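Local coordinates for ABC transporter substrate binding protein (Ribose) (Agrobacterium vitis, PDB 5DKV), which binds alpha-D-tagatopyranose in the crystal and probably serves as the sugar-binding component of a bacterial ABC transporter, at residues Ala65-Asn69 against Pro70-Val74; Ala204-Ala207 against Ala208-Leu211; Thr44-Lys47 against Gly48-Ala52; Thr117-Thr121 against Gly122-Thr126; Ser286-Ala289 against His290-Gln294. One frame throughout, in Å; residues are numbered along the deposited sequence.

Interaction 1 of 5, residues Ala65-Asn69 against Pro70-Val74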
loop_
_atom_site.group_PDB
_atom_site.type_symbol
_atom_site.label_atom_id
_atom_site.label_comp_id
_atom_site.label_asym_id
_atom_site.label_seq_id
_atom_site.Cartn_x
_atom_site.Cartn_y
_atom_site.Cartn_z
ATOM N N ALA A 65 5.906 2.445 -14.053
ATOM C CA ALA A 65 5.179 3.523 -14.716
ATOM C C ALA A 65 4.897 4.673 -13.743
ATOM O O ALA A 65 4.961 4.485 -12.522
ATOM C CB ALA A 65 3.876 2.990 -15.288
ATOM N N PRO A 66 4.594 5.872 -14.276
ATOM C CA PRO A 66 4.364 7.053 -13.438
ATOM C C PRO A 66 2.938 7.175 -12.923
ATOM O O PRO A 66 2.664 8.144 -12.215
ATOM C CB PRO A 66 4.691 8.211 -14.380
ATOM C CG PRO A 66 4.326 7.690 -15.728
ATOM C CD PRO A 66 4.621 6.214 -15.712
ATOM N N ASP A 67 2.052 6.247 -13.292
ATOM C CA ASP A 67 0.700 6.189 -12.740
ATOM C C ASP A 67 0.307 4.740 -12.424
ATOM O O ASP A 67 0.796 3.800 -13.047
ATOM C CB ASP A 67 -0.330 6.840 -13.689
ATOM C CG ASP A 67 -0.325 6.255 -15.104
ATOM O OD1 ASP A 67 0.706 5.710 -15.546
ATOM O OD2 ASP A 67 -1.375 6.391 -15.783
ATOM N N PHE A 68 -0.553 4.586 -11.421
ATOM C CA PHE A 68 -1.075 3.289 -10.971
ATOM C C PHE A 68 -2.163 2.899 -11.956
ATOM O O PHE A 68 -3.320 3.318 -11.833
ATOM C CB PHE A 68 -1.595 3.401 -9.527
ATOM C CG PHE A 68 -1.877 2.088 -8.854
ATOM C CD1 PHE A 68 -3.058 1.405 -9.089
ATOM C CD2 PHE A 68 -0.971 1.552 -7.968
ATOM C CE1 PHE A 68 -3.323 0.203 -8.443
ATOM C CE2 PHE A 68 -1.222 0.351 -7.324
ATOM C CZ PHE A 68 -2.390 -0.329 -7.567
ATOM N N ASN A 69 -1.769 2.152 -12.980
ATOM C CA ASN A 69 -2.591 2.000 -14.160
ATOM C C ASN A 69 -2.128 0.806 -14.973
ATOM O O ASN A 69 -0.984 0.793 -15.431
ATOM C CB ASN A 69 -2.512 3.315 -14.966
ATOM C CG ASN A 69 -3.248 3.274 -16.294
ATOM O OD1 ASN A 69 -3.974 2.336 -16.621
ATOM N ND2 ASN A 69 -3.039 4.322 -17.090
ATOM N N PRO A 70 -2.990 -0.213 -15.147
ATOM C CA PRO A 70 -2.508 -1.364 -15.920
ATOM C C PRO A 70 -2.151 -1.062 -17.369
ATOM O O PRO A 70 -1.352 -1.798 -17.940
ATOM C CB PRO A 70 -3.679 -2.355 -15.844
ATOM C CG PRO A 70 -4.879 -1.501 -15.626
ATOM C CD PRO A 70 -4.394 -0.391 -14.725
ATOM N N VAL A 71 -2.725 -0.019 -17.960
ATOM C CA VAL A 71 -2.425 0.293 -19.346
ATOM C C VAL A 71 -0.948 0.678 -19.493
ATOM O O VAL A 71 -0.298 0.285 -20.469
ATOM C CB VAL A 71 -3.343 1.414 -19.866
ATOM C CG1 VAL A 71 -2.987 1.851 -21.301
ATOM C CG2 VAL A 71 -4.825 0.977 -19.813
ATOM N N THR A 72 -0.408 1.423 -18.527
ATOM C CA THR A 72 1.007 1.809 -18.591
ATOM C C THR A 72 1.924 0.796 -17.890
ATOM O O THR A 72 3.100 0.668 -18.257
ATOM C CB THR A 72 1.250 3.193 -17.975
ATOM O OG1 THR A 72 0.733 3.208 -16.661
ATOM C CG2 THR A 72 0.559 4.284 -18.792
ATOM N N GLN A 73 1.413 0.044 -16.918
ATOM C CA GLN A 73 2.274 -0.941 -16.260
ATOM C C GLN A 73 2.614 -2.127 -17.180
ATOM O O GLN A 73 3.737 -2.642 -17.135
ATOM C CB GLN A 73 1.639 -1.449 -14.967
ATOM C CG GLN A 73 2.599 -2.317 -14.135
ATOM C CD GLN A 73 1.937 -2.842 -12.884
ATOM O OE1 GLN A 73 0.840 -3.383 -12.937
ATOM N NE2 GLN A 73 2.578 -2.628 -11.749
ATOM N N VAL A 74 1.683 -2.572 -18.019
ATOM C CA VAL A 74 1.955 -3.768 -18.808
ATOM C C VAL A 74 3.112 -3.570 -19.812
ATOM O O VAL A 74 3.963 -4.463 -19.944
ATOM C CB VAL A 74 0.663 -4.277 -19.521
ATOM C CG1 VAL A 74 0.966 -5.343 -20.609
ATOM C CG2 VAL A 74 -0.284 -4.852 -18.470
#
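The D67 carboxylate receives a partner at each of its oxygens, both from above its plane. T72 OG1 donates to D67 OD1 at 2.7 Å, standing 42° out of that plane, and N69 ND2 gives D67 OD2 a straight bond of 3.0 Å. This second bond lies in the N69 amide plane. The other end of the amide works differently: V71 N meets N69 OD1 at 3.0 Å from well above the carbonyl plane, 62° out of it, making N69 the N-cap of helix 70-81. With CG anti to the backbone N (chi1 176°), the N69 amide can face both the aspartate and the first helical turn. N69 O, meanwhile, accepts from Q73 N at 2.9 Å, and A65 CB lies 3.4 Å from T72 OG1, an apolar neighbour of the hydroxyl. The Q73 amide bonds T93, A91 O and P34 O instead. The result is a worked example of a cap with a second shell: D67 fixes the rotation of the capping amide and also holds the T72 hydroxyl, while the positive end of the helix dipole would probably favour its negative charge.

Interaction 2 of 5, residues Ala204-Ala207 against Ala208-Leu211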
loop_
_atom_site.group_PDB
_atom_site.type_symbol
_atom_site.label_atom_id
_atom_site.label_comp_id
_atom_site.label_asym_id
_atom_site.label_seq_id
_atom_site.Cartn_x
_atom_site.Cartn_y
_atom_site.Cartn_z
ATOM N N ALA A 204 -4.310 13.457 -4.854
ATOM C CA ALA A 204 -4.493 14.137 -3.581
ATOM C C ALA A 204 -5.349 15.400 -3.716
ATOM O O ALA A 204 -6.181 15.680 -2.852
ATOM C CB ALA A 204 -3.148 14.463 -2.961
ATOM N N ASN A 205 -5.153 16.171 -4.790
ATOM C CA ASN A 205 -5.929 17.387 -4.991
ATOM C C ASN A 205 -7.404 17.073 -5.150
ATOM O O ASN A 205 -8.247 17.809 -4.664
ATOM C CB ASN A 205 -5.402 18.164 -6.200
ATOM C CG ASN A 205 -3.995 18.667 -5.981
ATOM O OD1 ASN A 205 -3.549 18.804 -4.837
ATOM N ND2 ASN A 205 -3.281 18.944 -7.069
ATOM N N LYS A 206 -7.729 15.961 -5.802
ATOM C CA LYS A 206 -9.131 15.548 -5.900
ATOM C C LYS A 206 -9.670 15.183 -4.514
ATOM O O LYS A 206 -10.790 15.546 -4.152
ATOM C CB LYS A 206 -9.296 14.363 -6.846
ATOM C CG LYS A 206 -10.753 13.920 -7.048
ATOM C CD LYS A 206 -11.571 14.956 -7.773
ATOM C CE LYS A 206 -13.049 14.547 -7.852
ATOM N NZ LYS A 206 -13.879 15.547 -8.662
ATOM N N ALA A 207 -8.879 14.449 -3.742
ATOM C CA ALA A 207 -9.293 14.083 -2.398
ATOM C C ALA A 207 -9.569 15.330 -1.551
ATOM O O ALA A 207 -10.529 15.367 -0.784
ATOM C CB ALA A 207 -8.233 13.210 -1.746
ATOM N N ALA A 208 -8.743 16.354 -1.695
ATOM C CA ALA A 208 -8.935 17.592 -0.942
ATOM C C ALA A 208 -10.250 18.250 -1.349
ATOM O O ALA A 208 -11.000 18.764 -0.505
ATOM C CB ALA A 208 -7.754 18.549 -1.174
ATOM N N SER A 209 -10.522 18.274 -2.651
ATOM C CA SER A 209 -11.745 18.920 -3.139
ATOM C C SER A 209 -12.978 18.139 -2.665
ATOM O O SER A 209 -14.047 18.715 -2.400
ATOM C CB SER A 209 -11.728 19.055 -4.667
ATOM O OG SER A 209 -11.870 17.815 -5.327
ATOM N N GLN A 210 -12.846 16.819 -2.560
ATOM C CA GLN A 210 -13.955 15.993 -2.085
ATOM C C GLN A 210 -14.231 16.218 -0.585
ATOM O O GLN A 210 -15.395 16.238 -0.161
ATOM C CB GLN A 210 -13.664 14.529 -2.379
ATOM C CG GLN A 210 -13.761 14.256 -3.852
ATOM C CD GLN A 210 -13.331 12.882 -4.270
ATOM O OE1 GLN A 210 -12.303 12.363 -3.842
ATOM N NE2 GLN A 210 -14.096 12.300 -5.176
ATOM N N LEU A 211 -13.174 16.421 0.200
ATOM C CA LEU A 211 -13.327 16.789 1.606
ATOM C C LEU A 211 -14.140 18.064 1.681
ATOM O O LEU A 211 -15.082 18.162 2.469
ATOM C CB LEU A 211 -11.959 16.950 2.291
ATOM C CG LEU A 211 -11.904 17.363 3.768
ATOM C CD1 LEU A 211 -12.171 18.836 3.958
ATOM C CD2 LEU A 211 -12.810 16.510 4.682
HETATM O O HOH W 1 -14.293 17.338 -6.518
#
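K206 O lies at the centre of this contact and is gripped by two donors from the next turn of the helix. Q210 N supplies the ordinary i to i+4 bond at 2.9 Å, nearly end-on, and S209 OG adds a second at 2.8 Å, with a C=O...O angle of 118°, well to the side of the C=O direction. The serine oxygen can reach back because chi1 (71°) sets it between its own N and carbonyl carbon, folded against the preceding turn. Having given its proton to K206 O, S209 OG accepts one from water 1 at 2.7 Å, and the same water takes a proton from K206 NZ at 2.8 Å. Backbone and side chain of one lysine are thus joined through a serine and a water.

What places the ammonium group there is a bend at chi2 (67°), beyond which the lysine chain runs extended. Its aliphatic part crosses the Q210 side chain at about a right angle, with K206 CE 3.6 Å from Q210 NE2. The glutamine amide is itself held from outside, since Q210 NE2 donates to F199 O, and K206 N is bonded to D203 OD1 at the start of the helix.

While this polar side is largely open to solvent, A207 and L211 point into the protein. Helix 204-217 links strand 192-199, at the edge of the sheet, with strand 223-226 in a beta-alpha-beta crossover that passes strand 161-167; A207 packs there on S166 and L211 on Y164.

Interaction 3 of 5, residues Thr44-Lys47 against Gly48-Ala52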
loop_
_atom_site.group_PDB
_atom_site.type_symbol
_atom_site.label_atom_id
_atom_site.label_comp_id
_atom_site.label_asym_id
_atom_site.label_seq_id
_atom_site.Cartn_x
_atom_site.Cartn_y
_atom_site.Cartn_z
ATOM N N THR A 44 10.283 3.187 -0.815
ATOM C CA THR A 44 10.800 2.547 0.390
ATOM C C THR A 44 10.854 1.025 0.227
ATOM O O THR A 44 11.803 0.393 0.682
ATOM C CB THR A 44 9.950 2.942 1.606
ATOM O OG1 THR A 44 9.914 4.369 1.673
ATOM C CG2 THR A 44 10.534 2.407 2.875
ATOM N N MET A 45 9.881 0.444 -0.479
ATOM C CA MET A 45 9.930 -0.985 -0.814
ATOM C C MET A 45 11.179 -1.300 -1.630
ATOM O O MET A 45 11.888 -2.256 -1.373
ATOM C CB MET A 45 8.683 -1.408 -1.593
ATOM C CG MET A 45 8.640 -2.886 -1.925
ATOM S SD MET A 45 7.439 -3.309 -3.182
ATOM C CE MET A 45 5.939 -2.792 -2.367
ATOM N N HIS A 46 11.467 -0.449 -2.588
ATOM C CA HIS A 46 12.667 -0.593 -3.384
ATOM C C HIS A 46 13.939 -0.533 -2.513
ATOM O O HIS A 46 14.886 -1.298 -2.709
ATOM C CB HIS A 46 12.669 0.507 -4.454
ATOM C CG HIS A 46 13.836 0.453 -5.377
ATOM N ND1 HIS A 46 14.183 1.517 -6.177
ATOM C CD2 HIS A 46 14.750 -0.515 -5.613
ATOM C CE1 HIS A 46 15.253 1.193 -6.886
ATOM N NE2 HIS A 46 15.628 -0.022 -6.541
ATOM N N LYS A 47 13.958 0.362 -1.528
ATOM C CA LYS A 47 15.102 0.455 -0.629
ATOM C C LYS A 47 15.346 -0.885 0.089
ATOM O O LYS A 47 16.477 -1.390 0.161
ATOM C CB LYS A 47 14.875 1.589 0.388
ATOM C CG LYS A 47 15.984 1.831 1.350
ATOM C CD LYS A 47 15.669 3.069 2.187
ATOM C CE LYS A 47 16.790 3.370 3.187
ATOM N NZ LYS A 47 16.586 4.686 3.874
ATOM N N GLY A 48 14.271 -1.459 0.613
ATOM C CA GLY A 48 14.342 -2.762 1.263
ATOM C C GLY A 48 14.825 -3.846 0.311
ATOM O O GLY A 48 15.630 -4.692 0.647
ATOM N N ALA A 49 14.319 -3.814 -0.910
ATOM C CA ALA A 49 14.739 -4.780 -1.913
ATOM C C ALA A 49 16.247 -4.648 -2.221
ATOM O O ALA A 49 16.935 -5.647 -2.403
ATOM C CB ALA A 49 13.935 -4.611 -3.163
ATOM N N GLU A 50 16.767 -3.421 -2.311
ATOM C CA GLU A 50 18.206 -3.253 -2.594
ATOM C C GLU A 50 19.040 -3.752 -1.423
ATOM O O GLU A 50 20.131 -4.301 -1.613
ATOM C CB GLU A 50 18.540 -1.793 -2.901
ATOM C CG GLU A 50 17.912 -1.219 -4.195
ATOM C CD GLU A 50 18.618 -1.666 -5.482
ATOM O OE1 GLU A 50 19.663 -2.379 -5.417
ATOM O OE2 GLU A 50 18.113 -1.282 -6.575
ATOM N N ALA A 51 18.540 -3.586 -0.211
ATOM C CA ALA A 51 19.276 -4.035 0.959
ATOM C C ALA A 51 19.366 -5.571 0.960
ATOM O O ALA A 51 20.443 -6.134 1.224
ATOM C CB ALA A 51 18.633 -3.507 2.221
ATOM N N ALA A 52 18.259 -6.243 0.663
ATOM C CA ALA A 52 18.261 -7.705 0.583
ATOM C C ALA A 52 19.145 -8.165 -0.578
ATOM O O ALA A 52 19.896 -9.127 -0.451
ATOM C CB ALA A 52 16.829 -8.248 0.432
#
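Helix 40-56 is the crossover helix of a beta-alpha-beta unit between strands 29-33 and 59-62, and H46 and E50 form a His-carboxylate pair across one of its turns. H46 NE2 donates to E50 OE2 at 2.8 Å, with an N-H...O angle of 148°. The acceptor uses its anti lone pair, the one turned away from the other carboxylate oxygen, and sits at the ring edge, tilted modestly out of the imidazole plane. Ring and carboxylate planes are 50° apart, so the two groups meet without lying flat on each other.

Both side chains run alongside one another in the same direction. The imidazole leaves the helix with CG anti to the backbone N. The first torsion of the glutamate, with CG beside its backbone N, puts E50 CG 3.5 Å from H46 CD2, and the bend at chi2 (-77°) then brings the carboxylate to the ring. Below, the helix ladder is regular: E50 N bonds H46 O at 2.9 Å, and A49 N bonds M45 O at the same separation.

H46 also stacks on F62, which helps to fix the ring from another direction. On the inner side M45 and A49 pack on L32, A49 also meets V284 of helix 276-291, and the M45 side chain comes within about 7 Å of the bound tagatose.

Chemically, one N-H is committed to a carboxylate near the solvent. Such a neighbour would be expected to make the imidazole easier to protonate, in which case the hydrogen bond would gain charge attraction.

Interaction 4 of 5, residues Thr117-Thr121 against Gly122-Thr126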
loop_
_atom_site.group_PDB
_atom_site.type_symbol
_atom_site.label_atom_id
_atom_site.label_comp_id
_atom_site.label_asym_id
_atom_site.label_seq_id
_atom_site.Cartn_x
_atom_site.Cartn_y
_atom_site.Cartn_z
ATOM N N THR A 117 0.079 -5.765 -3.755
ATOM C CA THR A 117 -1.168 -6.137 -4.405
ATOM C C THR A 117 -1.081 -7.548 -4.989
ATOM O O THR A 117 0.008 -8.120 -5.061
ATOM C CB THR A 117 -1.485 -5.170 -5.530
ATOM O OG1 THR A 117 -0.348 -5.113 -6.403
ATOM C CG2 THR A 117 -1.784 -3.792 -4.966
ATOM N N PHE A 118 -2.222 -8.090 -5.413
ATOM C CA PHE A 118 -2.267 -9.439 -5.951
ATOM C C PHE A 118 -3.027 -9.530 -7.262
ATOM O O PHE A 118 -3.706 -8.586 -7.672
ATOM C CB PHE A 118 -2.870 -10.417 -4.921
ATOM C CG PHE A 118 -4.313 -10.125 -4.491
ATOM C CD1 PHE A 118 -5.376 -10.438 -5.311
ATOM C CD2 PHE A 118 -4.583 -9.649 -3.214
ATOM C CE1 PHE A 118 -6.694 -10.209 -4.902
ATOM C CE2 PHE A 118 -5.902 -9.447 -2.786
ATOM C CZ PHE A 118 -6.947 -9.724 -3.651
ATOM N N ILE A 119 -2.818 -10.641 -7.961
ATOM C CA ILE A 119 -3.699 -11.052 -9.055
ATOM C C ILE A 119 -4.533 -12.255 -8.618
ATOM O O ILE A 119 -4.236 -12.907 -7.617
ATOM C CB ILE A 119 -2.926 -11.393 -10.352
ATOM C CG1 ILE A 119 -1.908 -12.507 -10.118
ATOM C CG2 ILE A 119 -2.256 -10.131 -10.889
ATOM C CD1 ILE A 119 -1.415 -13.142 -11.378
ATOM N N GLY A 120 -5.601 -12.524 -9.357
ATOM C CA GLY A 120 -6.553 -13.546 -8.943
ATOM C C GLY A 120 -7.164 -13.177 -7.611
ATOM O O GLY A 120 -7.747 -12.103 -7.462
ATOM N N THR A 121 -7.045 -14.101 -6.660
ATOM C CA THR A 121 -7.492 -13.916 -5.278
ATOM C C THR A 121 -6.336 -13.608 -4.335
ATOM O O THR A 121 -6.528 -13.287 -3.151
ATOM C CB THR A 121 -8.187 -15.185 -4.761
ATOM O OG1 THR A 121 -7.240 -16.255 -4.724
ATOM C CG2 THR A 121 -9.358 -15.590 -5.663
ATOM N N GLY A 122 -5.123 -13.753 -4.843
ATOM C CA GLY A 122 -3.947 -13.642 -4.007
ATOM C C GLY A 122 -3.617 -14.946 -3.288
ATOM O O GLY A 122 -2.661 -14.995 -2.520
ATOM N N ASP A 123 -4.387 -15.992 -3.566
ATOM C CA ASP A 123 -4.081 -17.350 -3.107
ATOM C C ASP A 123 -3.342 -18.063 -4.223
ATOM O O ASP A 123 -3.911 -18.332 -5.308
ATOM C CB ASP A 123 -5.355 -18.113 -2.721
ATOM C CG ASP A 123 -6.051 -17.494 -1.546
ATOM O OD1 ASP A 123 -5.373 -17.233 -0.532
ATOM O OD2 ASP A 123 -7.269 -17.250 -1.635
ATOM N N TYR A 124 -2.068 -18.340 -3.980
ATOM C CA TYR A 124 -1.205 -18.882 -5.026
ATOM C C TYR A 124 -0.751 -20.316 -4.758
ATOM O O TYR A 124 -0.769 -20.779 -3.624
ATOM C CB TYR A 124 0.019 -18.005 -5.178
ATOM C CG TYR A 124 -0.242 -16.549 -5.529
ATOM C CD1 TYR A 124 -1.286 -16.159 -6.380
ATOM C CD2 TYR A 124 0.578 -15.556 -5.012
ATOM C CE1 TYR A 124 -1.487 -14.792 -6.690
ATOM C CE2 TYR A 124 0.398 -14.232 -5.324
ATOM C CZ TYR A 124 -0.646 -13.841 -6.159
ATOM O OH TYR A 124 -0.821 -12.505 -6.475
ATOM N N GLN A 125 -0.313 -20.994 -5.821
ATOM C CA GLN A 125 0.191 -22.363 -5.742
ATOM C C GLN A 125 -0.827 -23.299 -5.106
ATOM O O GLN A 125 -0.456 -24.253 -4.430
ATOM C CB GLN A 125 1.508 -22.411 -4.964
ATOM C CG GLN A 125 2.606 -21.558 -5.571
ATOM C CD GLN A 125 3.065 -22.066 -6.924
ATOM O OE1 GLN A 125 3.458 -23.219 -7.064
ATOM N NE2 GLN A 125 3.013 -21.201 -7.934
ATOM N N THR A 126 -2.107 -23.028 -5.327
ATOM C CA THR A 126 -3.165 -23.895 -4.819
ATOM C C THR A 126 -3.462 -25.053 -5.768
ATOM O O THR A 126 -4.068 -26.052 -5.370
ATOM C CB THR A 126 -4.464 -23.115 -4.596
ATOM O OG1 THR A 126 -5.039 -22.775 -5.866
ATOM C CG2 THR A 126 -4.189 -21.850 -3.814
HETATM O O HOH W 2 -4.877 -16.098 -7.223
#
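I119 and G122 close a type II' beta turn through the hydrogen bond from G122 N to I119 O at 3.0 Å, and G120 takes the positive phi that this turn has at its second position. An ST turn follows, D123 N donating to T121 OG1 at 3.1 Å. Y124 OH reaches back to accept from I119 N at 3.1 Å and is also bonded to T114 OG1. Water 2 accepts from T121 N at 3.0 Å.

Packing comes next. Y124 OH lies 3.3 Å from F118 CB, and I119 CG1 touches Y124 CE1 at 4.1 Å, the two side chains crossing at about a right angle. Carbonyl oxygens sit over the rings: T121 O is 3.5 Å above the centre of F118, and G122 O is over the centre of Y124. F118 further meets Y137 edge to face.

Charge is confined to D123, whose OD1 forms a salt bridge with K299.

T117, at the start of the loop, touches the bound tagatose. In the same loop, the Y124 phenol, by bonding both a backbone N-H and a threonine hydroxyl, satisfies buried polar groups and ties the turn to the end of strand 112-115.

Interaction 5 of 5, residues Ser286-Ala289 against His290-Gln294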
loop_
_atom_site.group_PDB
_atom_site.type_symbol
_atom_site.label_atom_id
_atom_site.label_comp_id
_atom_site.label_asym_id
_atom_site.label_seq_id
_atom_site.Cartn_x
_atom_site.Cartn_y
_atom_site.Cartn_z
ATOM N N SER A 286 12.983 -14.143 -0.736
ATOM C CA SER A 286 12.155 -15.257 -1.174
ATOM C C SER A 286 12.455 -15.630 -2.629
ATOM O O SER A 286 12.477 -16.795 -3.002
ATOM C CB SER A 286 10.671 -14.905 -1.005
ATOM O OG SER A 286 10.347 -14.674 0.370
ATOM N N ALA A 287 12.681 -14.630 -3.478
ATOM C CA ALA A 287 13.061 -14.950 -4.857
ATOM C C ALA A 287 14.384 -15.698 -4.885
ATOM O O ALA A 287 14.521 -16.681 -5.601
ATOM C CB ALA A 287 13.164 -13.725 -5.695
ATOM N N TYR A 288 15.331 -15.243 -4.067
ATOM C CA TYR A 288 16.643 -15.884 -4.024
ATOM C C TYR A 288 16.520 -17.352 -3.567
ATOM O O TYR A 288 17.118 -18.273 -4.156
ATOM C CB TYR A 288 17.579 -15.104 -3.089
ATOM C CG TYR A 288 18.892 -15.801 -2.940
ATOM C CD1 TYR A 288 19.898 -15.589 -3.856
ATOM C CD2 TYR A 288 19.105 -16.711 -1.929
ATOM C CE1 TYR A 288 21.101 -16.255 -3.753
ATOM C CE2 TYR A 288 20.306 -17.382 -1.818
ATOM C CZ TYR A 288 21.301 -17.149 -2.725
ATOM O OH TYR A 288 22.511 -17.837 -2.645
ATOM N N ALA A 289 15.733 -17.543 -2.516
ATOM C CA ALA A 289 15.494 -18.860 -1.942
ATOM C C ALA A 289 14.897 -19.769 -3.015
ATOM O O ALA A 289 15.378 -20.861 -3.250
ATOM C CB ALA A 289 14.571 -18.764 -0.735
ATOM N N HIS A 290 13.874 -19.283 -3.698
ATOM C CA HIS A 290 13.304 -20.065 -4.784
ATOM C C HIS A 290 14.329 -20.449 -5.857
ATOM O O HIS A 290 14.386 -21.597 -6.319
ATOM C CB HIS A 290 12.165 -19.318 -5.468
ATOM C CG HIS A 290 11.650 -20.045 -6.667
ATOM N ND1 HIS A 290 10.833 -21.152 -6.558
ATOM C CD2 HIS A 290 11.871 -19.865 -7.990
ATOM C CE1 HIS A 290 10.565 -21.618 -7.765
ATOM N NE2 HIS A 290 11.180 -20.855 -8.652
ATOM N N LEU A 291 15.108 -19.477 -6.280
ATOM C CA LEU A 291 16.077 -19.682 -7.345
ATOM C C LEU A 291 17.183 -20.651 -6.967
ATOM O O LEU A 291 17.843 -21.202 -7.852
ATOM C CB LEU A 291 16.673 -18.338 -7.771
ATOM C CG LEU A 291 15.695 -17.453 -8.529
ATOM C CD1 LEU A 291 16.208 -16.038 -8.526
ATOM C CD2 LEU A 291 15.455 -17.912 -10.000
ATOM N N THR A 292 17.366 -20.892 -5.669
ATOM C CA THR A 292 18.382 -21.849 -5.212
ATOM C C THR A 292 17.712 -23.124 -4.696
ATOM O O THR A 292 18.334 -23.919 -3.982
ATOM C CB THR A 292 19.275 -21.235 -4.139
ATOM O OG1 THR A 292 18.468 -20.719 -3.062
ATOM C CG2 THR A 292 20.093 -20.091 -4.734
ATOM N N GLY A 293 16.443 -23.317 -5.046
ATOM C CA GLY A 293 15.789 -24.605 -4.829
ATOM C C GLY A 293 15.085 -24.783 -3.498
ATOM O O GLY A 293 14.682 -25.898 -3.151
ATOM N N GLN A 294 14.930 -23.693 -2.758
ATOM C CA GLN A 294 14.234 -23.707 -1.469
ATOM C C GLN A 294 12.761 -23.313 -1.636
ATOM O O GLN A 294 12.438 -22.350 -2.332
ATOM C CB GLN A 294 14.949 -22.750 -0.511
ATOM C CG GLN A 294 14.306 -22.527 0.833
ATOM C CD GLN A 294 14.161 -23.792 1.663
ATOM O OE1 GLN A 294 15.148 -24.457 2.011
ATOM N NE2 GLN A 294 12.917 -24.116 1.998
#
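Two first torsions bring Y288 and T292 together: the tyrosine CG is anti to its backbone N (chi1 175°), which sends the ring outward and toward the C-terminal end of the helix, and T292 OG1 stands between N and the carbonyl carbon (chi1 54°), which turns CG2 toward that ring. T292 lies within a Schellman motif, spanning A289 to Q294, that ends helix 276-291, with G293 at positive phi as its C-prime residue; Y288 stands just before it.

The methyl group makes a CH-pi contact. T292 CG2 is 4.1 Å from the centroid of the Y288 ring, over one face but displaced toward the hydroxyl-bearing rim. On the other branch, T292 OG1 lies 3.0 Å from Y288 O and 3.1 Å from A289 O; either could take its single proton.

A289 O is the meeting point of the helix end. T292 N reaches it at 3.1 Å and Q294 N at 2.9 Å, from opposite faces of the carbonyl plane, satisfying it on both sides. The motif's inner bond, G293 N to H290 O, measures 3.0 Å.

The helix end is seated on the N-terminal part of the sheet, where A287 and L291 both pack on A87 of strand 87-90. As the chain turns back, A289 CB and Q294 CB come to rest 4.0 Å apart.

How the interactions relate
From the N terminus the order is interaction 3, interaction 1, interaction 4, interaction 2 and interaction 5. Each joins adjoining segments, so none closes a long loop, and they follow in series without nesting or crossing. Interaction 3 lies within the first crossover helix; interaction 1 begins the next helix after strand 59-62; interaction 4 shapes the loop leaving strand 112-115. Interaction 2 falls across the chain's centre from interactions 3, 4 and 5, its centre about 43 Å from that of interaction 5. The last returns to the side of interaction 3, where helix 276-291 packs on helix 40-56. Nearest atoms of interactions 1 and 4 are about 4 Å apart, without touching.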